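Local coordinates for ABC transporter substrate-binding protein (Rhizobium radiobacter, PDB 6TFS), which probably serves as the solute-binding component of an ABC transporter and is seen here holding an open-chain sugar–glutamate conjugate, at residues I245-L250 with G385-P390. Residues are numbered along the deposited sequence; the frame is centred on the assembly and turned at random.
With N7T ((2~{S})-2-[[(3~{S},4~{R},5~{R})-3,4,5,6-tetrakis(oxidanyl)-2-oxidanylidene-hexyl]amino]pentanedioic acid), chain C.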
loop_
_atom_site.group_PDB
_atom_site.type_symbol
_atom_site.label_atom_id
_atom_site.label_comp_id
_atom_site.label_asym_id
_atom_site.label_seq_id
_atom_site.Cartn_x
_atom_site.Cartn_y
_atom_site.Cartn_z
ATOM N N ILE A 245 -1.216 13.343 -4.168
ATOM C CA ILE A 245 -1.453 12.113 -4.928
ATOM C C ILE A 245 -2.449 11.108 -4.308
ATOM O O ILE A 245 -2.325 10.740 -3.137
ATOM C CB ILE A 245 -0.043 11.435 -5.142
ATOM C CG1 ILE A 245 0.991 12.424 -5.748
ATOM C CG2 ILE A 245 -0.111 10.126 -5.950
ATOM C CD1 ILE A 245 2.451 11.882 -5.867
ATOM N N GLU A 246 -3.378 10.597 -5.145
ATOM C CA GLU A 246 -4.276 9.518 -4.777
ATOM C C GLU A 246 -3.504 8.184 -4.907
ATOM O O GLU A 246 -2.535 8.106 -5.660
ATOM C CB GLU A 246 -5.501 9.521 -5.712
ATOM C CG GLU A 246 -6.500 10.604 -5.347
ATOM C CD GLU A 246 -7.579 10.902 -6.376
ATOM O OE1 GLU A 246 -7.572 10.281 -7.465
ATOM O OE2 GLU A 246 -8.435 11.770 -6.089
ATOM N N PRO A 247 -3.911 7.117 -4.197
ATOM C CA PRO A 247 -4.997 7.074 -3.215
ATOM C C PRO A 247 -4.560 7.568 -1.827
ATOM O O PRO A 247 -3.372 7.585 -1.509
ATOM C CB PRO A 247 -5.375 5.588 -3.207
ATOM C CG PRO A 247 -4.098 4.853 -3.528
ATOM C CD PRO A 247 -3.209 5.818 -4.287
ATOM N N ALA A 248 -5.531 7.946 -0.997
ATOM C CA ALA A 248 -5.275 8.332 0.375
ATOM C C ALA A 248 -5.001 7.055 1.194
ATOM O O ALA A 248 -5.702 6.048 1.035
ATOM C CB ALA A 248 -6.470 9.093 0.940
ATOM N N GLU A 249 -3.955 7.065 2.019
ATOM C CA GLU A 249 -3.663 5.889 2.840
ATOM C C GLU A 249 -4.342 6.043 4.187
ATOM O O GLU A 249 -4.160 7.063 4.849
ATOM C CB GLU A 249 -2.153 5.663 2.993
ATOM C CG GLU A 249 -1.481 5.289 1.686
ATOM C CD GLU A 249 0.026 5.205 1.827
ATOM O OE1 GLU A 249 0.672 6.273 1.914
ATOM O OE2 GLU A 249 0.559 4.076 1.890
ATOM N N LEU A 250 -5.149 5.049 4.573
ATOM C CA LEU A 250 -5.869 5.093 5.844
ATOM C C LEU A 250 -5.033 4.565 7.026
ATOM O O LEU A 250 -4.496 3.462 6.971
ATOM C CB LEU A 250 -7.218 4.353 5.738
ATOM C CG LEU A 250 -8.040 4.209 7.040
ATOM C CD1 LEU A 250 -8.460 5.574 7.636
ATOM C CD2 LEU A 250 -9.230 3.313 6.833
ATOM N N GLY A 385 -0.767 2.266 8.427
ATOM C CA GLY A 385 -1.271 3.096 7.335
ATOM C C GLY A 385 -1.219 2.354 6.019
ATOM O O GLY A 385 -0.196 1.738 5.710
ATOM N N ALA A 386 -2.333 2.361 5.248
ATOM C CA ALA A 386 -2.399 1.673 3.949
ATOM C C ALA A 386 -3.605 2.030 3.108
ATOM O O ALA A 386 -4.676 2.355 3.626
ATOM C CB ALA A 386 -2.364 0.144 4.136
ATOM N N ALA A 387 -3.428 1.891 1.793
ATOM C CA ALA A 387 -4.478 1.937 0.781
ATOM C C ALA A 387 -4.348 0.600 0.038
ATOM O O ALA A 387 -3.249 0.031 -0.048
ATOM C CB ALA A 387 -4.269 3.102 -0.185
ATOM N N ARG A 388 -5.464 0.077 -0.454
ATOM C CA ARG A 388 -5.484 -1.150 -1.243
ATOM C C ARG A 388 -6.254 -0.855 -2.516
ATOM O O ARG A 388 -6.780 0.253 -2.634
ATOM C CB ARG A 388 -6.082 -2.329 -0.442
ATOM C CG ARG A 388 -5.142 -2.886 0.661
ATOM C CD ARG A 388 -3.820 -3.368 0.097
ATOM N NE ARG A 388 -2.930 -3.959 1.101
ATOM C CZ ARG A 388 -1.873 -3.358 1.643
ATOM N NH1 ARG A 388 -1.567 -2.109 1.314
ATOM N NH2 ARG A 388 -1.112 -4.005 2.512
ATOM N N PHE A 389 -6.276 -1.792 -3.492
ATOM C CA PHE A 389 -7.091 -1.643 -4.705
ATOM C C PHE A 389 -8.515 -1.193 -4.206
ATOM O O PHE A 389 -8.979 -1.777 -3.222
ATOM C CB PHE A 389 -7.142 -2.971 -5.496
ATOM C CG PHE A 389 -7.685 -2.768 -6.889
ATOM C CD1 PHE A 389 -9.059 -2.708 -7.117
ATOM C CD2 PHE A 389 -6.826 -2.577 -7.965
ATOM C CE1 PHE A 389 -9.560 -2.453 -8.396
ATOM C CE2 PHE A 389 -7.330 -2.347 -9.248
ATOM C CZ PHE A 389 -8.693 -2.303 -9.456
ATOM N N PRO A 390 -9.152 -0.118 -4.772
ATOM C CA PRO A 390 -10.370 0.455 -4.145
ATOM C C PRO A 390 -11.684 -0.330 -4.284
ATOM O O PRO A 390 -12.721 0.237 -4.629
ATOM C CB PRO A 390 -10.464 1.851 -4.768
ATOM C CG PRO A 390 -9.811 1.708 -6.081
ATOM C CD PRO A 390 -8.677 0.744 -5.875
HETATM O OAN N7T C . 0.923 9.934 8.860
HETATM C CAM N7T C . 0.918 8.548 8.633
HETATM C CAL N7T C . 1.559 8.300 7.283
HETATM O OAT N7T C . 2.949 8.543 7.353
HETATM C CAK N7T C . 1.261 6.880 6.774
HETATM O OAS N7T C . -0.111 6.751 6.448
HETATM C CAJ N7T C . 2.104 6.514 5.559
HETATM O OAR N7T C . 1.870 7.354 4.467
HETATM C CAI N7T C . 1.829 5.131 4.992
HETATM O OAQ N7T C . 0.682 4.662 4.891
HETATM C CAH N7T C . 3.055 4.373 4.447
HETATM N N N7T C . 2.674 3.295 3.555
HETATM C CA N7T C . 2.666 2.012 4.237
HETATM C C N7T C . 3.991 1.658 4.872
HETATM O O N7T C . 5.058 1.809 4.257
HETATM C CB N7T C . 2.206 0.946 3.253
HETATM C CG N7T C . 1.922 -0.418 3.946
HETATM C CD N7T C . 1.289 -1.459 3.071
HETATM O OE1 N7T C . 0.976 -2.554 3.589
HETATM O OE2 N7T C . 1.058 -1.269 1.851
HETATM O OXT N7T C . 4.000 1.203 6.041
HETATM O O HOH W 1 -0.806 2.066 0.832
#
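L250 and A386 form an antiparallel hydrogen-bonded pair between strands 240-255 and 381-386, L250 N reaching A386 O at 2.9 Å and A386 N returning to L250 O at 3.0 Å. A CA-H...O contact from G385 to the same L250 oxygen continues the junction. Beyond this pair, the segments meet through packing at A387: its CB lies against CG of P247, whose preceding peptide bond is cis, and A387 CB lies 3.5 Å from A248 O.

E249 reaches the ligand N7T from its strand and R388 from the loop that follows strand 381-386. E249 sends CG anti to its carbonyl carbon (chi1 -67°) and then runs extended past the backbone of A386 and A387, so its carboxylate arrives at the ligand's amine. There E249 OE2 accepts from N7T N at 2.8 Å, while OE1 takes the hydroxyl OAR. Water 1 donates to OE2 as well and accepts from A387 N, tying the carboxylate to the opposite segment. R388, its chain bent at chi2, meets the ligand's side-chain carboxylate edge-on in a two-pronged grip, NH1 to OE2 and the straighter NH2 to OE1 (173°).

In the second shell, NH1 also donates to A387 O, and NE to Q398 of helix 392-400, so the guanidinium's rotation is fixed. The buried site is consistent with the binding cleft of a family 5 solute-binding protein. Carboxylate and guanidinium stand apart, 6.6 Å between E249 OE2 and R388 NH1, and such a division of charge probably matches the amine and carboxylate of the ligand's glutamate half, helping the pocket recognise it.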